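Local structure of 4-alpha-glucanotransferase (1TZ7) at residues A24-H29 against I455-L460; S374-F379 against T401-L406. The protein is an amylomaltase, or D-enzyme, of the 4-alpha-glucanotransferase family, built around an eight-stranded parallel beta/alpha barrel. All coordinates share one frame; numbering follows the deposited sequence.

Contact 1: A24-H29 against I455-L460; sequences AGILLH and IQMQDL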
loop_
_atom_site.group_PDB
_atom_site.type_symbol
_atom_site.label_atom_id
_atom_site.label_comp_id
_atom_site.label_asym_id
_atom_site.label_seq_id
_atom_site.Cartn_x
_atom_site.Cartn_y
_atom_site.Cartn_z
ATOM N N ALA A 24 -17.211 -5.751 7.277
ATOM C CA ALA A 24 -16.672 -6.432 6.111
ATOM C C ALA A 24 -16.103 -5.408 5.132
ATOM O O ALA A 24 -16.532 -4.266 5.105
ATOM C CB ALA A 24 -17.751 -7.255 5.442
ATOM N N GLY A 25 -15.140 -5.827 4.330
ATOM C CA GLY A 25 -14.536 -4.942 3.356
ATOM C C GLY A 25 -13.996 -5.666 2.157
ATOM O O GLY A 25 -13.985 -6.897 2.110
ATOM N N ILE A 26 -13.546 -4.895 1.174
ATOM C CA ILE A 26 -12.926 -5.444 -0.006
ATOM C C ILE A 26 -11.506 -4.907 -0.142
ATOM O O ILE A 26 -11.259 -3.726 0.080
ATOM C CB ILE A 26 -13.762 -5.094 -1.267
ATOM C CG1 ILE A 26 -15.095 -5.860 -1.246
ATOM C CG2 ILE A 26 -12.973 -5.425 -2.545
ATOM C CD1 ILE A 26 -15.989 -5.581 -2.438
ATOM N N LEU A 27 -10.574 -5.794 -0.493
ATOM C CA LEU A 27 -9.218 -5.394 -0.835
ATOM C C LEU A 27 -9.115 -5.172 -2.349
ATOM O O LEU A 27 -9.233 -6.112 -3.138
ATOM C CB LEU A 27 -8.213 -6.462 -0.367
ATOM C CG LEU A 27 -6.761 -6.354 -0.872
ATOM C CD1 LEU A 27 -6.180 -4.995 -0.588
ATOM C CD2 LEU A 27 -5.906 -7.450 -0.234
ATOM N N LEU A 28 -8.911 -3.922 -2.737
ATOM C CA LEU A 28 -8.840 -3.546 -4.145
ATOM C C LEU A 28 -8.001 -2.286 -4.304
ATOM O O LEU A 28 -8.363 -1.227 -3.805
ATOM C CB LEU A 28 -10.249 -3.296 -4.701
ATOM C CG LEU A 28 -10.312 -2.852 -6.169
ATOM C CD1 LEU A 28 -9.981 -4.018 -7.094
ATOM C CD2 LEU A 28 -11.684 -2.280 -6.496
ATOM N N HIS A 29 -6.881 -2.408 -4.997
ATOM C CA HIS A 29 -6.018 -1.263 -5.262
ATOM C C HIS A 29 -6.623 -0.372 -6.330
ATOM O O HIS A 29 -7.335 -0.843 -7.226
ATOM C CB HIS A 29 -4.649 -1.740 -5.708
ATOM C CG HIS A 29 -3.594 -0.674 -5.709
ATOM N ND1 HIS A 29 -3.325 0.113 -4.611
ATOM C CD2 HIS A 29 -2.722 -0.288 -6.670
ATOM C CE1 HIS A 29 -2.336 0.943 -4.901
ATOM N NE2 HIS A 29 -1.955 0.721 -6.144
ATOM N N ILE A 455 -12.444 -9.385 1.925
ATOM C CA ILE A 455 -12.395 -10.247 0.744
ATOM C C ILE A 455 -11.572 -9.561 -0.342
ATOM O O ILE A 455 -11.860 -8.435 -0.712
ATOM C CB ILE A 455 -13.830 -10.495 0.215
ATOM C CG1 ILE A 455 -14.743 -11.003 1.341
ATOM C CG2 ILE A 455 -13.814 -11.482 -0.941
ATOM C CD1 ILE A 455 -16.218 -10.872 1.033
ATOM N N GLN A 456 -10.555 -10.246 -0.864
ATOM C CA GLN A 456 -9.868 -9.752 -2.052
ATOM C C GLN A 456 -10.826 -9.780 -3.239
ATOM O O GLN A 456 -11.571 -10.735 -3.416
ATOM C CB GLN A 456 -8.599 -10.571 -2.364
ATOM C CG GLN A 456 -7.559 -9.764 -3.166
ATOM C CD GLN A 456 -6.304 -10.559 -3.536
ATOM O OE1 GLN A 456 -5.351 -9.993 -4.080
ATOM N NE2 GLN A 456 -6.304 -11.854 -3.250
ATOM N N MET A 457 -10.803 -8.723 -4.040
ATOM C CA MET A 457 -11.789 -8.550 -5.105
ATOM C C MET A 457 -11.781 -9.749 -6.048
ATOM O O MET A 457 -12.827 -10.190 -6.498
ATOM C CB MET A 457 -11.515 -7.263 -5.887
ATOM C CG MET A 457 -12.580 -6.933 -6.925
ATOM S SD MET A 457 -14.184 -6.557 -6.172
ATOM C CE MET A 457 -15.041 -5.842 -7.556
ATOM N N GLN A 458 -10.586 -10.276 -6.327
ATOM C CA GLN A 458 -10.430 -11.419 -7.240
ATOM C C GLN A 458 -11.202 -12.647 -6.750
ATOM O O GLN A 458 -11.670 -13.458 -7.555
ATOM C CB GLN A 458 -8.942 -11.782 -7.394
ATOM C CG GLN A 458 -8.119 -10.748 -8.153
ATOM C CD GLN A 458 -7.379 -9.795 -7.227
ATOM O OE1 GLN A 458 -7.956 -9.279 -6.277
ATOM N NE2 GLN A 458 -6.103 -9.569 -7.501
ATOM N N ASP A 459 -11.316 -12.789 -5.431
ATOM C CA ASP A 459 -12.076 -13.893 -4.834
ATOM C C ASP A 459 -13.581 -13.679 -5.003
ATOM O O ASP A 459 -14.324 -14.620 -5.292
ATOM C CB ASP A 459 -11.735 -14.037 -3.350
ATOM C CG ASP A 459 -10.291 -14.447 -3.118
ATOM O OD1 ASP A 459 -9.661 -14.992 -4.054
ATOM O OD2 ASP A 459 -9.704 -14.266 -2.032
ATOM N N LEU A 460 -14.020 -12.438 -4.821
ATOM C CA LEU A 460 -15.413 -12.069 -5.069
ATOM C C LEU A 460 -15.808 -12.405 -6.507
ATOM O O LEU A 460 -16.937 -12.829 -6.769
ATOM C CB LEU A 460 -15.617 -10.573 -4.814
ATOM C CG LEU A 460 -16.934 -10.137 -4.154
ATOM C CD1 LEU A 460 -17.144 -8.642 -4.354
ATOM C CD2 LEU A 460 -18.122 -10.917 -4.686
HETATM O O HOH W 1 -7.729 -6.687 -5.480
#

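Contact 2: S374-F379 against T401-L406; sequences SRVIEF and TSTHDL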
loop_
_atom_site.group_PDB
_atom_site.type_symbol
_atom_site.label_atom_id
_atom_site.label_comp_id
_atom_site.label_asym_id
_atom_site.label_seq_id
_atom_site.Cartn_x
_atom_site.Cartn_y
_atom_site.Cartn_z
ATOM N N SER A 374 -3.187 -9.931 11.477
ATOM C CA SER A 374 -3.750 -10.366 10.206
ATOM C C SER A 374 -3.872 -11.897 10.190
ATOM O O SER A 374 -3.000 -12.602 10.684
ATOM C CB SER A 374 -2.858 -9.896 9.041
ATOM O OG SER A 374 -2.863 -8.483 8.931
ATOM N N ARG A 375 -4.964 -12.393 9.624
ATOM C CA ARG A 375 -5.107 -13.820 9.337
ATOM C C ARG A 375 -5.627 -14.020 7.919
ATOM O O ARG A 375 -6.352 -13.189 7.391
ATOM C CB ARG A 375 -6.059 -14.481 10.334
ATOM C CG ARG A 375 -5.671 -14.299 11.788
ATOM C CD ARG A 375 -4.485 -15.144 12.230
ATOM N NE ARG A 375 -4.011 -14.740 13.551
ATOM C CZ ARG A 375 -4.530 -15.166 14.709
ATOM N NH1 ARG A 375 -4.032 -14.730 15.856
ATOM N NH2 ARG A 375 -5.542 -16.030 14.721
ATOM N N VAL A 376 -5.247 -15.133 7.314
ATOM C CA VAL A 376 -5.569 -15.409 5.920
ATOM C C VAL A 376 -6.009 -16.856 5.801
ATOM O O VAL A 376 -5.255 -17.764 6.118
ATOM C CB VAL A 376 -4.337 -15.158 4.992
ATOM C CG1 VAL A 376 -4.734 -15.266 3.522
ATOM C CG2 VAL A 376 -3.727 -13.788 5.272
ATOM N N ILE A 377 -7.238 -17.072 5.351
ATOM C CA ILE A 377 -7.814 -18.418 5.351
ATOM C C ILE A 377 -7.111 -19.339 4.350
ATOM O O ILE A 377 -7.176 -20.562 4.470
ATOM C CB ILE A 377 -9.331 -18.367 5.070
ATOM C CG1 ILE A 377 -9.988 -19.681 5.495
ATOM C CG2 ILE A 377 -9.598 -18.083 3.595
ATOM C CD1 ILE A 377 -11.445 -19.562 5.768
ATOM N N GLU A 378 -6.431 -18.744 3.373
ATOM C CA GLU A 378 -5.616 -19.511 2.421
ATOM C C GLU A 378 -4.463 -20.273 3.118
ATOM O O GLU A 378 -3.974 -21.275 2.601
ATOM C CB GLU A 378 -5.046 -18.578 1.347
ATOM C CG GLU A 378 -4.538 -19.298 0.121
ATOM C CD GLU A 378 -4.176 -18.355 -0.999
ATOM O OE1 GLU A 378 -2.982 -18.287 -1.354
ATOM O OE2 GLU A 378 -5.087 -17.682 -1.530
ATOM N N PHE A 379 -4.042 -19.780 4.285
ATOM C CA PHE A 379 -2.965 -20.418 5.069
ATOM C C PHE A 379 -3.503 -21.452 6.082
ATOM O O PHE A 379 -2.745 -21.985 6.883
ATOM C CB PHE A 379 -2.163 -19.354 5.844
ATOM C CG PHE A 379 -1.370 -18.403 4.962
ATOM C CD1 PHE A 379 -0.939 -17.180 5.468
ATOM C CD2 PHE A 379 -1.050 -18.732 3.646
ATOM C CE1 PHE A 379 -0.209 -16.301 4.678
ATOM C CE2 PHE A 379 -0.319 -17.853 2.856
ATOM C CZ PHE A 379 0.101 -16.636 3.377
ATOM N N THR A 401 -9.581 -13.430 2.970
ATOM C CA THR A 401 -9.643 -14.622 2.129
ATOM C C THR A 401 -8.275 -14.861 1.528
ATOM O O THR A 401 -7.707 -15.944 1.651
ATOM C CB THR A 401 -10.706 -14.458 0.996
ATOM O OG1 THR A 401 -10.463 -13.258 0.257
ATOM C CG2 THR A 401 -12.102 -14.267 1.574
ATOM N N SER A 402 -7.748 -13.834 0.878
ATOM C CA SER A 402 -6.377 -13.844 0.397
ATOM C C SER A 402 -5.875 -12.406 0.271
ATOM O O SER A 402 -6.631 -11.452 0.493
ATOM C CB SER A 402 -6.287 -14.573 -0.956
ATOM O OG SER A 402 -7.106 -13.957 -1.928
ATOM N N THR A 403 -4.601 -12.248 -0.062
ATOM C CA THR A 403 -4.010 -10.915 -0.200
ATOM C C THR A 403 -3.354 -10.744 -1.547
ATOM O O THR A 403 -3.287 -11.674 -2.348
ATOM C CB THR A 403 -2.963 -10.653 0.914
ATOM O OG1 THR A 403 -1.796 -11.463 0.694
ATOM C CG2 THR A 403 -3.483 -11.097 2.288
ATOM N N HIS A 404 -2.858 -9.546 -1.781
ATOM C CA HIS A 404 -2.246 -9.199 -3.038
ATOM C C HIS A 404 -0.892 -9.908 -3.279
ATOM O O HIS A 404 -0.403 -9.943 -4.399
ATOM C CB HIS A 404 -2.065 -7.710 -3.101
ATOM C CG HIS A 404 -1.108 -7.163 -2.085
ATOM N ND1 HIS A 404 -1.229 -7.344 -0.732
ATOM C CD2 HIS A 404 -0.024 -6.432 -2.253
ATOM C CE1 HIS A 404 -0.224 -6.729 -0.126
ATOM N NE2 HIS A 404 0.510 -6.172 -1.027
ATOM N N ASP A 405 -0.305 -10.464 -2.221
ATOM C CA ASP A 405 0.946 -11.240 -2.347
ATOM C C ASP A 405 0.669 -12.718 -2.662
ATOM O O ASP A 405 1.589 -13.503 -2.821
ATOM C CB ASP A 405 1.762 -11.142 -1.058
ATOM C CG ASP A 405 2.377 -9.781 -0.864
ATOM O OD1 ASP A 405 2.898 -9.213 -1.853
ATOM O OD2 ASP A 405 2.390 -9.200 0.238
ATOM N N LEU A 406 -0.605 -13.076 -2.744
ATOM C CA LEU A 406 -1.013 -14.469 -2.844
ATOM C C LEU A 406 -1.811 -14.675 -4.106
ATOM O O LEU A 406 -2.387 -13.731 -4.641
ATOM C CB LEU A 406 -1.879 -14.845 -1.641
ATOM C CG LEU A 406 -1.185 -15.415 -0.397
ATOM C CD1 LEU A 406 0.188 -14.808 -0.180
ATOM C CD2 LEU A 406 -2.063 -15.196 0.821
#

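Contact 1: A24-H29 against I455-L460
I26 and I455 are paired through their backbones on neighbouring parallel strands, and this pairing of the first and last strands, 23-27 and 452-456, closes the eight-stranded beta/alpha barrel. Two backbone bonds of the ladder meet at I455: I455 N donates to G25 O (2.9 Å), and L27 N donates to I455 O (2.9 Å). In the second of these the donor stands above the carbonyl plane, 41° out of it. Both isoleucines face the surrounding helices, I26 packing on F49 and F52 of helix 44-56, and I455 on I442 and I494. On the opposite face, L27 and Q456 point the same way, with L27 CD2 resting against Q456 CG.

M457, which starts the helix right after the strand, extends the contact past the ladder. M457 CG is anti to the backbone N (chi1 -174°), and a bend at chi2 (65°) brings M457 SD to 4.0 Å from I26 CG2. The base of the same side chain is met by L28, whose CD1 lies 3.8 Å from M457 CB. One turn along, L460 comes across I26 at about a right angle, with its CD1 3.8 Å from I26 CD1, so a single isoleucine packs against two residues of the short helix 457-460.

The strand ending at L27 is tied to that helix through one carbonyl. L27 O accepts from M457 N (3.2 Å) and from a water (2.8 Å), which gives its second hydrogen to Q458 OE1 at 2.7 Å.

Contact 2: S374-F379 against T401-L406
L406 reaches across to V376, E378 and F379 and packs between the 3-10 turn 377-379, which follows barrel strand 373-376, and the loop leaving the next strand, 397-400. The contact therefore lies at the carboxyl ends of two adjacent strands of the beta/alpha barrel. V376 and L406 meet tip to tip, V376 CG1 to L406 CD2 at 3.8 Å. With CG1 anti to the backbone N (chi1 -172°), V376 sends that methyl over the T401 carbonyl oxygen and S402 CA, while V376 CG2 touches T403 CG2, the two side chains crossing at about a right angle.

L406 CD2 also approaches the ring of F379, 3.6 Å from F379 CZ, the two side chains crossing at a slant. E378 runs past L406 in the opposite direction. Its extended chain carries E378 OE1 to within 3.5 Å of L406 CG and sets E378 OE2 3.4 Å from S402 CB, so the carboxylate lies along carbon atoms of the loop; I409 and W412 of helix 409-414 also touch this side chain. On the T401 side, I377 CG2 sits 3.5 Å from T401 O.

Each segment is folded by its own backbone bonds: F379 N to V376 O in the 3-10 turn, and L406 N to T403 O (3.1 Å) in the type I turn 403-406. The hydroxyls of T401 and S402 are both taken by D459. The two segments are thus held together mainly by apolar packing of V376, F379 and L406, with the E378 carboxylate and T401 O in van der Waals contact only; hydrogen bonding is confined to each segment's own turn and to other neighbours.

How the contacts relate
Strand 23-27, the first of the barrel, waits for its partner until the chain has passed through all the other barrel strands. Contact 1 then joins it to strand 452-456, closing a loop of 425 residues and with it the ring of strands. Contact 2 falls wholly within that loop and closes a far shorter one, of 21 residues, that contains strand 397-400. Since 397-400 is also the sheet neighbour of 452-456, the contacts adjoin, their centres about 11 Å apart. D459 and Q456 of contact 1 tie the two together through T401 and S402 of contact 2, Q456 N bonding to T401 OG1.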